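Local coordinates for protein fatty acid amide hydrolase (Candida albicans, PDB 6KVR) that probably hydrolyses amides of monocarboxylic acids to the carboxylate and ammonium, as a member of the amidase family, at residues T87-K92 with H151-S156; H183-S188 with K311-E316. All coordinates share one frame; numbering follows the deposited sequence.

Interaction 1 of 2, residues T87-K92 with H151-S156; sequences TELAKK and HGIPIS
Ile153 lays its terminal methyl CD1 against the flank of the helix turn at Leu89 and Ala90. Ile153 CD1 lies 3.8 Å from Leu89 CB. It also reaches the backbone N of Ala90. The methyl of Ala90 is a looser neighbour, with its CB 4.4 Å from Ile153 CD1. The side chain of Ile153 does not leave its backbone straight at the helix. A turn about the CB-CG1 bond (chi2 -51°) brings CD1 round to the helix, and only this end makes the contact. On the helix side Leu89 offers the base of its side chain. The same side chain also packs on Val103 and Phe107 of helix 100-118.

No direct hydrogen bond crosses the contact. One water joins the two backbones instead. It donates to Ala90 O at 3.2 Å and to His151 O at 2.8 Å, so both carbonyls are bridged beside the apolar patch.

This is a small, mostly buried seam. It joins helix 86-94 to the loop that leads into strand 155-158. Helix 100-118 lines it through Leu89 and through Pro154, which rests on Phe107. Helix 303-317 meets the helix at Thr87, where OG1 bonds Asp305. Beyond the loop, strand 155-158 enters the mixed sheet next to strand 248-253.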
loop_
_atom_site.group_PDB
_atom_site.type_symbol
_atom_site.label_atom_id
_atom_site.label_comp_id
_atom_site.label_asym_id
_atom_site.label_seq_id
_atom_site.Cartn_x
_atom_site.Cartn_y
_atom_site.Cartn_z
ATOM N N THR A 87 -16.625 -25.294 -6.642
ATOM C CA THR A 87 -15.501 -26.066 -7.157
ATOM C C THR A 87 -15.981 -27.293 -7.928
ATOM O O THR A 87 -15.580 -27.508 -9.073
ATOM C CB THR A 87 -14.571 -26.462 -6.011
ATOM O OG1 THR A 87 -14.176 -25.287 -5.294
ATOM C CG2 THR A 87 -13.318 -27.134 -6.551
ATOM N N GLU A 88 -16.866 -28.094 -7.331
ATOM C CA GLU A 88 -17.321 -29.297 -8.027
ATOM C C GLU A 88 -18.325 -28.979 -9.141
ATOM O O GLU A 88 -18.319 -29.661 -10.175
ATOM C CB GLU A 88 -17.877 -30.307 -7.017
ATOM C CG GLU A 88 -18.847 -29.760 -5.978
ATOM C CD GLU A 88 -18.961 -30.663 -4.726
ATOM O OE1 GLU A 88 -19.386 -30.167 -3.645
ATOM O OE2 GLU A 88 -18.652 -31.874 -4.832
ATOM N N LEU A 89 -19.155 -27.935 -8.988
ATOM C CA LEU A 89 -19.921 -27.432 -10.130
ATOM C C LEU A 89 -19.010 -27.092 -11.310
ATOM O O LEU A 89 -19.336 -27.384 -12.470
ATOM C CB LEU A 89 -20.719 -26.198 -9.727
ATOM C CG LEU A 89 -22.051 -26.321 -9.002
ATOM C CD1 LEU A 89 -22.559 -24.922 -8.718
ATOM C CD2 LEU A 89 -23.080 -27.127 -9.797
ATOM N N ALA A 90 -17.868 -26.460 -11.037
ATOM C CA ALA A 90 -16.976 -26.053 -12.117
ATOM C C ALA A 90 -16.403 -27.270 -12.834
ATOM O O ALA A 90 -16.407 -27.331 -14.072
ATOM C CB ALA A 90 -15.854 -25.161 -11.570
ATOM N N LYS A 91 -15.910 -28.252 -12.065
ATOM C CA LYS A 91 -15.404 -29.489 -12.659
ATOM C C LYS A 91 -16.493 -30.219 -13.446
ATOM O O LYS A 91 -16.237 -30.734 -14.544
ATOM C CB LYS A 91 -14.837 -30.407 -11.573
ATOM C CG LYS A 91 -13.448 -30.050 -11.073
ATOM C CD LYS A 91 -13.304 -30.302 -9.564
ATOM C CE LYS A 91 -11.837 -30.588 -9.188
ATOM N NZ LYS A 91 -11.375 -30.008 -7.871
ATOM N N LYS A 92 -17.715 -30.279 -12.904
ATOM C CA LYS A 92 -18.795 -30.981 -13.597
ATOM C C LYS A 92 -19.127 -30.318 -14.932
ATOM O O LYS A 92 -19.266 -30.996 -15.957
ATOM C CB LYS A 92 -20.045 -31.049 -12.718
ATOM C CG LYS A 92 -20.004 -32.066 -11.588
ATOM C CD LYS A 92 -21.411 -32.636 -11.356
ATOM C CE LYS A 92 -21.515 -33.397 -10.026
ATOM N NZ LYS A 92 -20.256 -34.142 -9.682
ATOM N N HIS A 151 -16.367 -20.786 -15.443
ATOM C CA HIS A 151 -17.300 -20.978 -16.544
ATOM C C HIS A 151 -18.620 -21.538 -16.033
ATOM O O HIS A 151 -18.666 -22.640 -15.471
ATOM C CB HIS A 151 -16.663 -21.921 -17.575
ATOM C CG HIS A 151 -17.534 -22.224 -18.758
ATOM N ND1 HIS A 151 -17.258 -21.752 -20.023
ATOM C CD2 HIS A 151 -18.652 -22.981 -18.875
ATOM C CE1 HIS A 151 -18.180 -22.185 -20.866
ATOM N NE2 HIS A 151 -19.038 -22.933 -20.193
ATOM N N GLY A 152 -19.682 -20.756 -16.194
ATOM C CA GLY A 152 -21.013 -21.188 -15.827
ATOM C C GLY A 152 -21.371 -21.063 -14.365
ATOM O O GLY A 152 -22.428 -21.561 -13.970
ATOM N N ILE A 153 -20.548 -20.416 -13.545
ATOM C CA ILE A 153 -20.754 -20.358 -12.105
ATOM C C ILE A 153 -21.599 -19.093 -11.799
ATOM O O ILE A 153 -21.099 -17.988 -12.048
ATOM C CB ILE A 153 -19.427 -20.349 -11.342
ATOM C CG1 ILE A 153 -18.731 -21.697 -11.516
ATOM C CG2 ILE A 153 -19.643 -20.133 -9.861
ATOM C CD1 ILE A 153 -19.639 -22.900 -11.193
ATOM N N PRO A 154 -22.815 -19.238 -11.304
ATOM C CA PRO A 154 -23.646 -18.048 -10.994
ATOM C C PRO A 154 -23.187 -17.346 -9.725
ATOM O O PRO A 154 -23.170 -17.929 -8.634
ATOM C CB PRO A 154 -25.059 -18.633 -10.834
ATOM C CG PRO A 154 -24.994 -20.021 -11.381
ATOM C CD PRO A 154 -23.576 -20.484 -11.153
ATOM N N ILE A 155 -22.854 -16.064 -9.862
ATOM C CA ILE A 155 -22.218 -15.282 -8.810
ATOM C C ILE A 155 -23.069 -14.044 -8.568
ATOM O O ILE A 155 -23.487 -13.382 -9.523
ATOM C CB ILE A 155 -20.767 -14.928 -9.193
ATOM C CG1 ILE A 155 -19.902 -16.194 -9.138
ATOM C CG2 ILE A 155 -20.190 -13.820 -8.303
ATOM C CD1 ILE A 155 -18.418 -15.952 -9.274
ATOM N N SER A 156 -23.371 -13.769 -7.299
ATOM C CA SER A 156 -24.121 -12.579 -6.928
ATOM C C SER A 156 -23.168 -11.428 -6.605
ATOM O O SER A 156 -22.051 -11.635 -6.128
ATOM C CB SER A 156 -25.027 -12.860 -5.730
ATOM O OG SER A 156 -24.274 -13.390 -4.655
HETATM O O HOH W 1 -16.649 -24.575 -15.671
#

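Interaction 2 of 2, residues H183-S188 with K311-E316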
loop_
_atom_site.group_PDB
_atom_site.type_symbol
_atom_site.label_atom_id
_atom_site.label_comp_id
_atom_site.label_asym_id
_atom_site.label_seq_id
_atom_site.Cartn_x
_atom_site.Cartn_y
_atom_site.Cartn_z
ATOM N N HIS A 183 -18.371 -2.474 -16.570
ATOM C CA HIS A 183 -18.164 -3.118 -15.285
ATOM C C HIS A 183 -17.007 -2.454 -14.547
ATOM O O HIS A 183 -16.085 -1.909 -15.157
ATOM C CB HIS A 183 -17.846 -4.598 -15.487
ATOM C CG HIS A 183 -19.001 -5.411 -15.989
ATOM N ND1 HIS A 183 -20.313 -5.011 -15.854
ATOM C CD2 HIS A 183 -19.034 -6.607 -16.627
ATOM C CE1 HIS A 183 -21.105 -5.926 -16.383
ATOM N NE2 HIS A 183 -20.354 -6.905 -16.853
ATOM N N GLY A 184 -17.055 -2.512 -13.221
ATOM C CA GLY A 184 -15.874 -2.246 -12.435
ATOM C C GLY A 184 -14.846 -3.332 -12.659
ATOM O O GLY A 184 -15.109 -4.343 -13.318
ATOM N N VAL A 185 -13.652 -3.138 -12.085
ATOM C CA VAL A 185 -12.551 -4.055 -12.379
ATOM C C VAL A 185 -12.900 -5.474 -11.937
ATOM O O VAL A 185 -12.710 -6.439 -12.686
ATOM C CB VAL A 185 -11.242 -3.574 -11.733
ATOM C CG1 VAL A 185 -10.168 -4.609 -11.932
ATOM C CG2 VAL A 185 -10.799 -2.243 -12.350
ATOM N N THR A 186 -13.415 -5.625 -10.719
ATOM C CA THR A 186 -13.641 -6.970 -10.208
ATOM C C THR A 186 -14.727 -7.691 -11.010
ATOM O O THR A 186 -14.573 -8.866 -11.363
ATOM C CB THR A 186 -13.975 -6.905 -8.714
ATOM O OG1 THR A 186 -12.758 -6.745 -7.985
ATOM C CG2 THR A 186 -14.667 -8.202 -8.235
ATOM N N THR A 187 -15.811 -6.998 -11.348
ATOM C CA THR A 187 -16.864 -7.655 -12.111
ATOM C C THR A 187 -16.383 -8.055 -13.504
ATOM O O THR A 187 -16.715 -9.146 -13.990
ATOM C CB THR A 187 -18.094 -6.752 -12.194
ATOM O OG1 THR A 187 -18.643 -6.594 -10.885
ATOM C CG2 THR A 187 -19.144 -7.356 -13.106
ATOM N N SER A 188 -15.603 -7.203 -14.175
ATOM C CA SER A 188 -15.201 -7.599 -15.517
ATOM C C SER A 188 -14.158 -8.698 -15.478
ATOM O O SER A 188 -14.081 -9.491 -16.415
ATOM C CB SER A 188 -14.717 -6.401 -16.343
ATOM O OG SER A 188 -13.499 -5.902 -15.894
ATOM N N LYS A 311 -7.800 -17.683 -5.978
ATOM C CA LYS A 311 -6.795 -18.224 -6.890
ATOM C C LYS A 311 -7.087 -17.826 -8.326
ATOM O O LYS A 311 -6.187 -17.375 -9.046
ATOM C CB LYS A 311 -6.722 -19.748 -6.772
ATOM C CG LYS A 311 -5.645 -20.400 -7.657
ATOM C CD LYS A 311 -5.701 -21.913 -7.505
ATOM C CE LYS A 311 -6.935 -22.481 -8.199
ATOM N NZ LYS A 311 -7.673 -23.494 -7.361
ATOM N N ALA A 312 -8.345 -17.976 -8.761
ATOM C CA ALA A 312 -8.699 -17.618 -10.133
ATOM C C ALA A 312 -8.577 -16.112 -10.360
ATOM O O ALA A 312 -7.996 -15.666 -11.361
ATOM C CB ALA A 312 -10.115 -18.097 -10.454
ATOM N N TYR A 313 -9.131 -15.313 -9.441
ATOM C CA TYR A 313 -9.127 -13.863 -9.597
ATOM C C TYR A 313 -7.708 -13.343 -9.776
ATOM O O TYR A 313 -7.423 -12.609 -10.723
ATOM C CB TYR A 313 -9.790 -13.200 -8.384
ATOM C CG TYR A 313 -9.935 -11.682 -8.473
ATOM C CD1 TYR A 313 -8.860 -10.834 -8.189
ATOM C CD2 TYR A 313 -11.148 -11.100 -8.837
ATOM C CE1 TYR A 313 -8.993 -9.462 -8.259
ATOM C CE2 TYR A 313 -11.286 -9.734 -8.917
ATOM C CZ TYR A 313 -10.204 -8.915 -8.626
ATOM O OH TYR A 313 -10.348 -7.546 -8.697
ATOM N N ILE A 314 -6.800 -13.734 -8.882
ATOM C CA ILE A 314 -5.464 -13.157 -8.864
ATOM C C ILE A 314 -4.592 -13.759 -9.963
ATOM O O ILE A 314 -4.023 -13.031 -10.786
ATOM C CB ILE A 314 -4.837 -13.343 -7.473
ATOM C CG1 ILE A 314 -5.552 -12.465 -6.443
ATOM C CG2 ILE A 314 -3.315 -13.103 -7.517
ATOM C CD1 ILE A 314 -5.294 -12.875 -5.000
ATOM N N ASN A 315 -4.473 -15.093 -9.999
ATOM C CA ASN A 315 -3.497 -15.718 -10.886
ATOM C C ASN A 315 -3.954 -15.710 -12.341
ATOM O O ASN A 315 -3.116 -15.661 -13.244
ATOM C CB ASN A 315 -3.186 -17.147 -10.415
ATOM C CG ASN A 315 -2.355 -17.174 -9.141
ATOM O OD1 ASN A 315 -1.808 -16.149 -8.710
ATOM N ND2 ASN A 315 -2.245 -18.353 -8.531
ATOM N N GLU A 316 -5.257 -15.713 -12.592
ATOM C CA GLU A 316 -5.780 -15.655 -13.951
ATOM C C GLU A 316 -6.399 -14.315 -14.328
ATOM O O GLU A 316 -6.322 -13.919 -15.492
ATOM C CB GLU A 316 -6.829 -16.752 -14.155
ATOM C CG GLU A 316 -6.301 -18.137 -13.825
ATOM C CD GLU A 316 -6.740 -19.185 -14.834
ATOM O OE1 GLU A 316 -6.585 -18.934 -16.057
ATOM O OE2 GLU A 316 -7.237 -20.253 -14.406
#
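Tyr313 and Thr186 are joined by a short hydrogen bond. The phenol OH of Tyr313 donates to Thr186 OG1 at 2.6 Å, and the threonine oxygen sits at the ring edge, close to the ring plane. Tyr313 CG stands anti to the backbone N (chi1 -176°). This sends the ring across the gap between the two helices.

A small polar cluster forms here. The backbone N of Ser278 also bonds Tyr313 OH, and Thr186 OG1 bonds the carbonyl O of Ser278. Each buried hydroxyl therefore has two partners, which should fix the direction of both.

Van der Waals contacts are few. Thr186 CG2 lies 3.8 Å from Tyr313 CE2, and the two side chains cross at about a right angle. Val185 CG1 is a loose neighbour of Tyr313 OH at 4.4 Å. The ring also meets that of Trp309, planes at about 20°, and the Tyr313 side chain touches Ile189.

Gly184 is the N-cap of helix 185-192. This helix links parallel neighbours, strands 155-158 and 199-201, in a beta-alpha-beta unit of the amidase core. Thr186 lies about 9 Å, side chain to side chain, from Lys158, the predicted lysine of the Ser-Ser-Lys triad of amidase signature enzymes.

Interactions 1 and 2 lie on the same side of the chain's centre. Their centres are 15 Å apart and their nearest atoms about 7 Å, so they do not touch. They come in series along the chain: 87-92 with 151-156 closes before 183-188 with 311-316 opens. The next regular element after strand 155-158 is helix 185-192. Interaction 1 thus joins the loop before this strand to helix 86-94, and interaction 2 joins the helix after it to helix 303-317. Helix 303-317 also meets helix 86-94. Both contacts therefore tie outer helices to consecutive elements of the amidase core. Only interaction 2 comes near the predicted catalytic Lys158.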